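Local coordinates for protein Can2 (Sulfobacillus thermosulfidooxidans, PDB 7BDV) that binds the second messenger cyclic tetra-adenylate through its CARF domains and acts as a dual-specificity nuclease that potentiates type III CRISPR defence, at residues N89-V94 against P115-D120; T13-L18 against I38-P43; V289-T294 against S326-Y331; G240-Y245 against D351-L356. All blocks are in the same frame, centred on the assembly; numbering follows the deposited sequence.

Contact 1 of 4, residues N89-V94 against P115-D120; sequences NAILNV and PIIYVD. With nucleotides of chain E.
L92 and I116 sit at the centre of a parallel pairing, and the backbone does most of the holding. L92 N donates to P115 O at 3.1 Å, I117 N to L92 O at 2.9 Å, and V94 N to I117 O at 3.1 Å. Besides that bond from I117, L92 O has a CA-H...O contact from I116 CA at 3.3 Å. Beneath helix 99-111, L92 and I116 lie side by side, and I116 CG2 also meets V94 CG1 at 3.8 Å. On the other face the I91 side chain runs across I117, CD1 to CG2 at 3.9 Å, while N93 rests its CB on I117 CG1. The amide of N93 is held by T95, P24 and Y14. Y118 makes a polar contact with the ligand: its OH donates to OP1 of A2 of chain E at a short 2.5 Å, with the phosphate oxygen in the ring plane at the edge. I100 of the second subunit packs on the same tyrosine. This is a beta-alpha-beta unit of a Rossmann-like CARF domain, its second strand carrying a tyrosine to the cyclic tetra-adenylate.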
# COMPACT_ATOMS: atom_id res chain seq x y z
N ASN A 89 23.66 4.44 -31.62
CA ASN A 89 24.20 5.22 -30.48
C ASN A 89 23.19 5.24 -29.31
O ASN A 89 23.24 6.17 -28.51
CB ASN A 89 24.59 6.63 -30.91
CG ASN A 89 25.54 6.63 -32.10
OD1 ASN A 89 25.21 7.16 -33.17
ND2 ASN A 89 26.69 6.00 -31.93
N ALA A 90 22.30 4.25 -29.22
CA ALA A 90 21.23 4.18 -28.21
C ALA A 90 21.89 3.98 -26.84
O ALA A 90 22.94 3.35 -26.79
CB ALA A 90 20.30 3.07 -28.58
N ILE A 91 21.27 4.49 -25.77
CA ILE A 91 21.61 4.16 -24.35
C ILE A 91 20.35 3.55 -23.71
O ILE A 91 19.24 4.02 -24.01
CB ILE A 91 22.12 5.41 -23.60
CG1 ILE A 91 22.21 5.23 -22.09
CG2 ILE A 91 21.26 6.61 -23.93
CD1 ILE A 91 22.99 6.32 -21.42
N LEU A 92 20.52 2.51 -22.88
CA LEU A 92 19.41 1.77 -22.23
C LEU A 92 19.35 2.18 -20.76
O LEU A 92 20.37 2.11 -20.07
CB LEU A 92 19.63 0.26 -22.36
CG LEU A 92 18.61 -0.60 -21.63
CD1 LEU A 92 17.27 -0.52 -22.31
CD2 LEU A 92 19.06 -2.06 -21.56
N ASN A 93 18.16 2.58 -20.33
CA ASN A 93 17.73 2.62 -18.91
C ASN A 93 17.03 1.29 -18.61
O ASN A 93 15.96 1.09 -19.10
CB ASN A 93 16.86 3.84 -18.62
CG ASN A 93 16.60 4.01 -17.14
OD1 ASN A 93 16.70 3.05 -16.35
ND2 ASN A 93 16.23 5.21 -16.76
N VAL A 94 17.69 0.41 -17.85
CA VAL A 94 17.26 -0.99 -17.62
C VAL A 94 16.47 -1.07 -16.29
O VAL A 94 16.17 -2.19 -15.84
CB VAL A 94 18.49 -1.92 -17.65
CG1 VAL A 94 19.37 -1.76 -16.41
CG2 VAL A 94 18.15 -3.40 -17.86
N PRO A 115 26.14 1.83 -23.62
CA PRO A 115 25.92 2.27 -22.26
C PRO A 115 24.56 1.81 -21.70
O PRO A 115 23.53 1.83 -22.38
CB PRO A 115 25.96 3.80 -22.30
CG PRO A 115 26.41 4.17 -23.71
CD PRO A 115 26.26 2.95 -24.57
N ILE A 116 24.58 1.40 -20.44
CA ILE A 116 23.38 0.89 -19.72
C ILE A 116 23.39 1.51 -18.33
O ILE A 116 24.36 1.29 -17.60
CB ILE A 116 23.34 -0.64 -19.67
CG1 ILE A 116 23.39 -1.28 -21.05
CG2 ILE A 116 22.09 -1.08 -18.91
CD1 ILE A 116 23.69 -2.78 -21.04
N ILE A 117 22.33 2.23 -17.98
CA ILE A 117 22.18 2.91 -16.68
C ILE A 117 21.08 2.22 -15.87
O ILE A 117 20.17 1.64 -16.45
CB ILE A 117 21.92 4.40 -16.88
CG1 ILE A 117 20.51 4.67 -17.42
CG2 ILE A 117 23.00 5.00 -17.78
CD1 ILE A 117 20.10 6.12 -17.30
N TYR A 118 21.20 2.30 -14.55
CA TYR A 118 20.21 1.80 -13.58
C TYR A 118 20.13 2.83 -12.46
O TYR A 118 21.18 3.27 -11.99
CB TYR A 118 20.62 0.41 -13.08
CG TYR A 118 19.69 -0.13 -12.03
CD1 TYR A 118 19.84 0.23 -10.69
CD2 TYR A 118 18.66 -1.00 -12.36
CE1 TYR A 118 18.97 -0.26 -9.73
CE2 TYR A 118 17.77 -1.48 -11.40
CZ TYR A 118 17.95 -1.13 -10.08
OH TYR A 118 17.08 -1.58 -9.14
N VAL A 119 18.90 3.24 -12.09
CA VAL A 119 18.63 4.30 -11.11
C VAL A 119 18.39 3.65 -9.75
O VAL A 119 17.40 2.96 -9.62
CB VAL A 119 17.47 5.20 -11.51
CG1 VAL A 119 17.24 6.21 -10.42
CG2 VAL A 119 17.75 5.92 -12.82
N ASP A 120 19.30 3.89 -8.80
CA ASP A 120 19.23 3.41 -7.39
C ASP A 120 18.72 4.58 -6.54
O ASP A 120 19.52 5.47 -6.25
CB ASP A 120 20.59 2.91 -6.93
CG ASP A 120 20.68 2.60 -5.43
OD1 ASP A 120 19.62 2.51 -4.79
OD2 ASP A 120 21.81 2.44 -4.93
P A E 2 13.88 -3.26 -9.66
OP1 A E 2 15.34 -3.26 -9.90
OP2 A E 2 12.90 -4.02 -10.50
O5' A E 2 13.79 -3.91 -8.20
C5' A E 2 12.49 -4.13 -7.63
C4' A E 2 12.61 -5.42 -6.84
O4' A E 2 13.73 -5.26 -5.93
C3' A E 2 11.43 -5.84 -5.97
O3' A E 2 11.28 -7.30 -6.02
C2' A E 2 11.88 -5.36 -4.59
O2' A E 2 11.34 -6.05 -3.47
C1' A E 2 13.35 -5.69 -4.65
N9 A E 2 14.19 -5.03 -3.70
C8 A E 2 14.29 -3.67 -3.46
N7 A E 2 15.17 -3.40 -2.52
C5 A E 2 15.66 -4.65 -2.13
C6 A E 2 16.60 -5.03 -1.17
N6 A E 2 17.20 -4.14 -0.41
N1 A E 2 16.89 -6.35 -1.02
C2 A E 2 16.23 -7.22 -1.80
N3 A E 2 15.32 -6.98 -2.75
C4 A E 2 15.07 -5.66 -2.85

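Contact 2 of 4, residues T13-L18 against I38-P43; sequences TYVCLL and ILLYTP. With nucleotides of chain E.
V15 and I38 lie side by side in the first beta-alpha-beta unit of the CARF domain, where strand 13-17, helix 23-31 and strand 36-41 build the Rossmann-like sheet. Four backbone bonds run up the parallel ladder: C16 N to I38 O, L40 N to C16 O, L18 N to L40 O and, shortest of them, I38 N to Y14 O at 2.7 Å. At the N-terminal end of the pairing T13 CG2 presses on I38 CD1 at 3.4 Å, tighter than ordinary van der Waals contact. On the face bearing C16 and L39, the sulfur SG of C16 touches L39 CD2 at 3.6 Å, and L18 reaches the same methyl with its CD2; F52 of helix 47-55 covers L39. On the opposite face L17 and L40 run alongside one another, CD1 to CD2 at 4.1 Å. Beyond the last bond the strands hand over to the ligand. OG1 of T42, set between its N and carbonyl carbon (chi1 61°), donates to N1 of A4 of chain E at 2.8 Å. A water gives one proton to L18 O, 2.8 Å away, and one to T42 OG1 at 2.9 Å. The hydroxyl thus receives from the water and passes its own proton to the base, so N1 acts as an acceptor, consistent with a neutral adenine read at the ends of two neighbouring strands.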
# COMPACT_ATOMS: atom_id res chain seq x y z
N THR A 13 19.95 8.64 -28.26
CA THR A 13 18.67 7.90 -28.15
C THR A 13 18.62 7.20 -26.79
O THR A 13 19.52 6.39 -26.50
CB THR A 13 18.51 6.95 -29.34
OG1 THR A 13 18.48 7.72 -30.55
CG2 THR A 13 17.25 6.11 -29.25
N TYR A 14 17.62 7.52 -25.98
CA TYR A 14 17.39 6.97 -24.62
C TYR A 14 16.24 5.96 -24.70
O TYR A 14 15.15 6.32 -25.17
CB TYR A 14 17.17 8.16 -23.70
CG TYR A 14 16.74 7.87 -22.29
CD1 TYR A 14 17.66 7.50 -21.34
CD2 TYR A 14 15.43 8.02 -21.90
CE1 TYR A 14 17.29 7.32 -20.01
CE2 TYR A 14 15.04 7.83 -20.59
CZ TYR A 14 15.97 7.44 -19.65
OH TYR A 14 15.60 7.23 -18.36
N VAL A 15 16.51 4.71 -24.36
CA VAL A 15 15.53 3.61 -24.45
C VAL A 15 15.10 3.26 -23.02
O VAL A 15 15.98 2.91 -22.19
CB VAL A 15 16.09 2.39 -25.20
CG1 VAL A 15 15.10 1.23 -25.25
CG2 VAL A 15 16.55 2.78 -26.59
N CYS A 16 13.81 3.33 -22.72
CA CYS A 16 13.36 2.93 -21.38
C CYS A 16 12.14 2.03 -21.43
O CYS A 16 11.38 2.00 -22.44
CB CYS A 16 13.24 4.12 -20.44
SG CYS A 16 12.34 5.50 -21.13
N LEU A 17 12.02 1.22 -20.38
CA LEU A 17 10.98 0.16 -20.26
C LEU A 17 9.92 0.68 -19.31
O LEU A 17 10.26 0.84 -18.13
CB LEU A 17 11.64 -1.12 -19.70
CG LEU A 17 12.52 -1.91 -20.65
CD1 LEU A 17 13.58 -1.05 -21.28
CD2 LEU A 17 13.17 -3.07 -19.91
N LEU A 18 8.68 0.87 -19.76
CA LEU A 18 7.62 1.47 -18.92
C LEU A 18 6.96 0.38 -18.06
O LEU A 18 6.74 -0.74 -18.54
CB LEU A 18 6.57 2.15 -19.80
CG LEU A 18 7.10 3.33 -20.62
CD1 LEU A 18 5.96 4.23 -21.07
CD2 LEU A 18 8.11 4.16 -19.84
N ILE A 38 12.97 6.43 -26.80
CA ILE A 38 12.17 5.24 -27.23
C ILE A 38 11.53 4.64 -25.98
O ILE A 38 12.28 4.15 -25.10
CB ILE A 38 13.02 4.24 -28.02
CG1 ILE A 38 13.55 4.88 -29.31
CG2 ILE A 38 12.23 2.97 -28.37
CD1 ILE A 38 14.60 4.09 -29.98
N LEU A 39 10.20 4.69 -25.90
CA LEU A 39 9.40 4.12 -24.77
C LEU A 39 8.91 2.72 -25.19
O LEU A 39 8.15 2.60 -26.17
CB LEU A 39 8.23 5.04 -24.45
CG LEU A 39 8.56 6.49 -24.13
CD1 LEU A 39 7.29 7.29 -23.91
CD2 LEU A 39 9.46 6.59 -22.91
N LEU A 40 9.38 1.68 -24.51
CA LEU A 40 8.86 0.31 -24.64
C LEU A 40 7.69 0.14 -23.67
O LEU A 40 7.96 -0.01 -22.46
CB LEU A 40 9.99 -0.68 -24.35
CG LEU A 40 10.87 -1.08 -25.53
CD1 LEU A 40 11.21 0.08 -26.43
CD2 LEU A 40 12.14 -1.75 -25.04
N TYR A 41 6.45 0.19 -24.17
CA TYR A 41 5.23 0.02 -23.34
C TYR A 41 4.64 -1.37 -23.63
O TYR A 41 5.07 -2.02 -24.58
CB TYR A 41 4.22 1.14 -23.58
CG TYR A 41 3.53 1.10 -24.91
CD1 TYR A 41 4.08 1.72 -26.03
CD2 TYR A 41 2.31 0.47 -25.05
CE1 TYR A 41 3.44 1.66 -27.26
CE2 TYR A 41 1.66 0.40 -26.27
CZ TYR A 41 2.23 1.00 -27.38
OH TYR A 41 1.59 0.94 -28.58
N THR A 42 3.69 -1.81 -22.81
CA THR A 42 3.09 -3.15 -22.93
C THR A 42 1.60 -3.00 -23.17
O THR A 42 1.04 -1.94 -22.94
CB THR A 42 3.40 -3.97 -21.68
OG1 THR A 42 2.80 -3.26 -20.61
CG2 THR A 42 4.88 -4.14 -21.45
N PRO A 43 0.93 -4.07 -23.68
CA PRO A 43 -0.51 -4.06 -23.92
C PRO A 43 -1.33 -3.66 -22.68
O PRO A 43 -0.97 -4.04 -21.57
CB PRO A 43 -0.84 -5.51 -24.30
CG PRO A 43 0.46 -6.05 -24.85
CD PRO A 43 1.55 -5.36 -24.05
P A E 4 9.68 -8.75 -11.78
OP1 A E 4 9.91 -9.47 -13.06
OP2 A E 4 10.60 -8.09 -10.81
O5' A E 4 8.75 -7.60 -12.41
C5' A E 4 8.29 -6.53 -11.63
C4' A E 4 8.20 -5.34 -12.56
O4' A E 4 7.39 -5.69 -13.72
C3' A E 4 7.55 -4.12 -11.93
O3' A E 4 8.33 -2.97 -12.31
C2' A E 4 6.15 -4.14 -12.56
O2' A E 4 5.48 -2.90 -12.53
C1' A E 4 6.48 -4.65 -13.96
N9 A E 4 5.36 -5.19 -14.70
C8 A E 4 4.42 -6.13 -14.27
N7 A E 4 3.54 -6.41 -15.21
C5 A E 4 3.89 -5.61 -16.29
C6 A E 4 3.33 -5.42 -17.58
N6 A E 4 2.25 -6.07 -17.98
N1 A E 4 3.91 -4.51 -18.42
C2 A E 4 4.98 -3.84 -17.97
N3 A E 4 5.60 -3.94 -16.79
C4 A E 4 5.00 -4.84 -15.98
O HOH W 1 4.11 -0.89 -19.58

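Contact 3 of 4, residues V289-T294 against S326-Y331; sequences VIECKT and SMFASY
A329 presents a small knob, its CB, to the hollow between I290 and C292: I290 CG2 lies 4.1 Å from it, C292 CB a little farther. One step back, I290 CG1 rests loosely against the CB of M327, a selenomethionine whose tail bends off toward helix 356-365. On the other face F328 turns the edge of its ring inward, CD1 meeting E291 O in the ring plane at 3.5 Å. E291 holds CG anti to its N (chi1 -176°), which brings CG to the same ring corner. The main chains fit through M327 N to V289 O, E291 N to M327 O and A329 N to E291 O. Past A329 water fills the gap: one donates to A329 O at 2.9 Å, another gives a proton to T294 OG1 at 2.6 Å and takes one from Y331 N at 3.0 Å. The T294 and Y331 side chains cross at about a right angle, OG1 lying 3.5 Å from Y331 CE2. E291-C292-K293 matches the (D/E)-X-K signature of this nuclease clan, and D278 bonds the main-chain N of C292 and K293 while its carboxylate approaches that of E291, consistent with an active centre on this strand pair.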
# COMPACT_ATOMS: atom_id res chain seq x y z
N VAL A 289 5.15 12.82 2.83
CA VAL A 289 3.79 13.23 3.28
C VAL A 289 3.75 13.15 4.81
O VAL A 289 4.09 12.08 5.37
CB VAL A 289 2.74 12.33 2.60
CG1 VAL A 289 1.32 12.67 3.01
CG2 VAL A 289 2.89 12.37 1.07
N ILE A 290 3.38 14.24 5.47
CA ILE A 290 3.10 14.27 6.94
C ILE A 290 1.59 14.42 7.15
O ILE A 290 0.98 15.32 6.53
CB ILE A 290 3.87 15.39 7.65
CG1 ILE A 290 5.37 15.31 7.35
CG2 ILE A 290 3.59 15.40 9.15
CD1 ILE A 290 6.11 16.54 7.69
N GLU A 291 1.00 13.50 7.92
CA GLU A 291 -0.34 13.63 8.55
C GLU A 291 -0.16 14.23 9.96
O GLU A 291 0.50 13.59 10.81
CB GLU A 291 -1.02 12.26 8.58
CG GLU A 291 -2.44 12.27 9.11
CD GLU A 291 -3.49 12.83 8.16
OE1 GLU A 291 -3.15 13.16 6.99
OE2 GLU A 291 -4.66 12.91 8.59
N CYS A 292 -0.65 15.45 10.18
CA CYS A 292 -0.54 16.16 11.50
C CYS A 292 -1.86 16.82 11.91
O CYS A 292 -1.87 17.46 12.98
CB CYS A 292 0.59 17.17 11.47
SG CYS A 292 0.60 18.16 9.95
N LYS A 293 -2.94 16.65 11.13
CA LYS A 293 -4.32 17.07 11.50
C LYS A 293 -4.84 16.24 12.68
O LYS A 293 -4.76 15.01 12.61
CB LYS A 293 -5.27 16.95 10.30
CG LYS A 293 -5.44 18.22 9.49
N THR A 294 -5.35 16.90 13.72
CA THR A 294 -6.12 16.32 14.86
C THR A 294 -7.57 16.77 14.71
O THR A 294 -7.81 17.96 15.04
CB THR A 294 -5.57 16.78 16.23
OG1 THR A 294 -4.15 16.79 16.25
CG2 THR A 294 -6.04 15.92 17.39
N SER A 326 5.98 8.44 4.40
CA SER A 326 4.81 8.95 5.15
C SER A 326 5.18 9.03 6.63
O SER A 326 5.92 8.20 7.15
CB SER A 326 3.61 8.09 4.90
OG SER A 326 3.88 6.75 5.29
N MSE A 327 4.71 10.09 7.29
CA MSE A 327 4.91 10.24 8.73
C MSE A 327 3.60 10.63 9.37
O MSE A 327 2.81 11.36 8.78
CB MSE A 327 5.94 11.32 9.04
CG MSE A 327 5.92 11.74 10.50
SE MSE A 327 7.36 12.96 10.90
CE MSE A 327 8.84 11.80 11.50
N PHE A 328 3.38 10.11 10.58
CA PHE A 328 2.23 10.50 11.38
C PHE A 328 2.74 11.24 12.61
O PHE A 328 3.45 10.64 13.45
CB PHE A 328 1.38 9.26 11.69
CG PHE A 328 0.16 9.51 12.54
CD1 PHE A 328 -0.51 10.73 12.50
CD2 PHE A 328 -0.35 8.52 13.36
CE1 PHE A 328 -1.64 10.95 13.26
CE2 PHE A 328 -1.50 8.74 14.12
CZ PHE A 328 -2.13 9.96 14.07
N ALA A 329 2.45 12.53 12.68
CA ALA A 329 2.89 13.45 13.76
C ALA A 329 1.67 13.84 14.60
O ALA A 329 0.63 14.18 14.00
CB ALA A 329 3.58 14.66 13.16
N SER A 330 1.81 13.78 15.92
CA SER A 330 0.74 14.03 16.92
C SER A 330 1.32 14.77 18.13
O SER A 330 2.49 14.50 18.50
CB SER A 330 0.13 12.71 17.34
OG SER A 330 -0.94 12.89 18.23
N TYR A 331 0.56 15.67 18.75
CA TYR A 331 0.91 16.28 20.06
C TYR A 331 0.38 15.39 21.19
O TYR A 331 0.88 15.57 22.31
CB TYR A 331 0.41 17.74 20.18
CG TYR A 331 -1.08 17.93 20.27
CD1 TYR A 331 -1.73 17.87 21.50
CD2 TYR A 331 -1.85 18.20 19.14
CE1 TYR A 331 -3.10 18.01 21.59
CE2 TYR A 331 -3.22 18.35 19.22
CZ TYR A 331 -3.85 18.25 20.45
OH TYR A 331 -5.20 18.40 20.55
O HOH W 2 -2.18 14.22 14.68
O HOH W 3 -2.17 15.53 17.45

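Contact 4 of 4, residues G240-Y245 against D351-L356; sequences GWFEHY and DQPSQL
Y245 reaches from its helix toward P353 and L356. CB points at residues 351-356, and chi1 of 176° sets CG anti to the backbone N; farther out, along one side of the ring, CE2 makes two apolar contacts, with P353 CB at 4.1 Å and L356 CD2 at 4.2 Å. CZ then brings the hydroxyl past the proline carbonyl, which lies near the ring plane at its edge. The tip OH is 3.2 Å from P353 O, and a water 2.8 Å from the same OH joins the two, donating to P353 O over a short 2.5 Å. That carbonyl also receives L356 N as the chain turns into helix 356-365. One turn back, F242 supplies the second wall. Its CE1 touches P353 CG at 3.9 Å, and its CZ reaches L356 CD2 at 4.3 Å, so both the proline and the leucine meet both aromatic side chains. The proline ring crosses each of the two at about a right angle. F242 CB, for its part, lies over a face of W241, offset toward the rim. The contact thus sets one side of helix 231-254 against the turn between strand 347-350 and helix 356-365, with Y331 and S178 packed on P353, A175 of helix 168-176 on Y245, and V246 and L249 on L356.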
# COMPACT_ATOMS: atom_id res chain seq x y z
N GLY A 240 -4.94 23.07 14.59
CA GLY A 240 -4.24 23.93 13.60
C GLY A 240 -2.90 24.40 14.13
O GLY A 240 -1.94 24.50 13.35
N TRP A 241 -2.81 24.75 15.41
CA TRP A 241 -1.55 25.21 16.02
C TRP A 241 -0.44 24.17 15.79
O TRP A 241 0.74 24.56 15.50
CB TRP A 241 -1.74 25.52 17.50
CG TRP A 241 -1.97 24.30 18.34
CD1 TRP A 241 -3.17 23.80 18.72
CD2 TRP A 241 -0.98 23.44 18.93
NE1 TRP A 241 -3.00 22.74 19.57
CE2 TRP A 241 -1.67 22.47 19.68
CE3 TRP A 241 0.42 23.43 18.95
CZ2 TRP A 241 -1.02 21.45 20.37
CZ3 TRP A 241 1.06 22.41 19.63
CH2 TRP A 241 0.35 21.44 20.33
N PHE A 242 -0.76 22.88 15.89
CA PHE A 242 0.27 21.82 15.77
C PHE A 242 0.67 21.65 14.30
O PHE A 242 1.83 21.39 14.05
CB PHE A 242 -0.24 20.49 16.33
CG PHE A 242 0.81 19.41 16.28
CD1 PHE A 242 1.98 19.56 17.01
CD2 PHE A 242 0.67 18.30 15.45
CE1 PHE A 242 2.96 18.58 16.93
CE2 PHE A 242 1.64 17.32 15.40
CZ PHE A 242 2.80 17.47 16.13
N GLU A 243 -0.28 21.79 13.38
CA GLU A 243 0.01 21.77 11.92
C GLU A 243 1.00 22.88 11.61
O GLU A 243 1.89 22.65 10.86
CB GLU A 243 -1.29 21.94 11.11
CG GLU A 243 -2.35 20.88 11.39
CD GLU A 243 -3.59 20.95 10.51
OE1 GLU A 243 -3.43 20.86 9.25
OE2 GLU A 243 -4.73 21.07 11.08
N HIS A 244 0.85 24.06 12.17
CA HIS A 244 1.76 25.22 11.94
C HIS A 244 3.11 24.90 12.60
O HIS A 244 4.17 25.19 12.02
CB HIS A 244 1.16 26.51 12.46
CG HIS A 244 0.08 27.09 11.63
ND1 HIS A 244 -1.25 27.01 12.00
CD2 HIS A 244 0.12 27.79 10.47
CE1 HIS A 244 -2.00 27.61 11.09
NE2 HIS A 244 -1.17 28.11 10.14
N TYR A 245 3.10 24.28 13.78
CA TYR A 245 4.36 23.91 14.46
C TYR A 245 5.19 23.01 13.52
O TYR A 245 6.39 23.25 13.30
CB TYR A 245 4.08 23.28 15.83
CG TYR A 245 5.31 22.79 16.53
CD1 TYR A 245 6.31 23.67 16.91
CD2 TYR A 245 5.51 21.44 16.75
CE1 TYR A 245 7.49 23.22 17.48
CE2 TYR A 245 6.68 20.97 17.31
CZ TYR A 245 7.63 21.87 17.75
OH TYR A 245 8.76 21.32 18.29
N ASP A 351 4.84 11.16 18.53
CA ASP A 351 3.77 11.60 19.46
C ASP A 351 4.33 12.51 20.56
O ASP A 351 3.62 12.69 21.55
CB ASP A 351 3.04 10.38 20.02
CG ASP A 351 3.81 9.59 21.06
OD1 ASP A 351 5.06 9.71 21.08
OD2 ASP A 351 3.15 8.86 21.84
N GLN A 352 5.55 13.04 20.38
CA GLN A 352 6.30 13.83 21.39
C GLN A 352 6.86 15.05 20.67
O GLN A 352 7.94 15.00 20.11
CB GLN A 352 7.43 13.06 22.08
N PRO A 353 6.11 16.17 20.62
CA PRO A 353 6.59 17.37 19.91
C PRO A 353 8.03 17.81 20.23
O PRO A 353 8.67 18.35 19.35
CB PRO A 353 5.56 18.39 20.33
CG PRO A 353 4.30 17.56 20.45
CD PRO A 353 4.76 16.31 21.15
N SER A 354 8.51 17.58 21.46
CA SER A 354 9.92 17.82 21.88
C SER A 354 10.91 17.09 20.98
O SER A 354 12.02 17.63 20.79
CB SER A 354 10.14 17.42 23.33
OG SER A 354 10.15 16.01 23.43
N GLN A 355 10.58 15.91 20.46
CA GLN A 355 11.49 15.04 19.67
C GLN A 355 11.29 15.26 18.15
O GLN A 355 12.03 14.63 17.38
CB GLN A 355 11.22 13.56 19.91
CG GLN A 355 11.17 13.18 21.38
CD GLN A 355 12.46 13.55 22.06
OE1 GLN A 355 13.50 12.98 21.78
NE2 GLN A 355 12.38 14.47 23.01
N LEU A 356 10.33 16.05 17.72
CA LEU A 356 9.90 16.02 16.30
C LEU A 356 11.04 16.47 15.39
O LEU A 356 11.29 15.79 14.37
CB LEU A 356 8.66 16.89 16.11
CG LEU A 356 8.02 16.83 14.72
CD1 LEU A 356 7.61 15.40 14.34
CD2 LEU A 356 6.85 17.75 14.64
O HOH W 4 10.71 19.32 18.38

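Overall arrangement
From the N terminus, contact 2 closes the first loop, over helix 23-31, and contact 1 then closes another over helix 99-111; the two follow in series. Their inner strands, 13-17 and 90-93, are neighbours in one sheet, and I91 N probably bonds to T13 O, so the contacts form one layer whose far ends reach the cyclic tetra-adenylate. The nuclease half follows: contact 4 opens on helix 231-254, contact 3 opens and closes entirely within that span, and contact 4 closes just before the C-terminal helix. F242 and W241 pack on A329 and Y331, joining the two. Contacts 1 and 3 lie about 38 Å apart between centres.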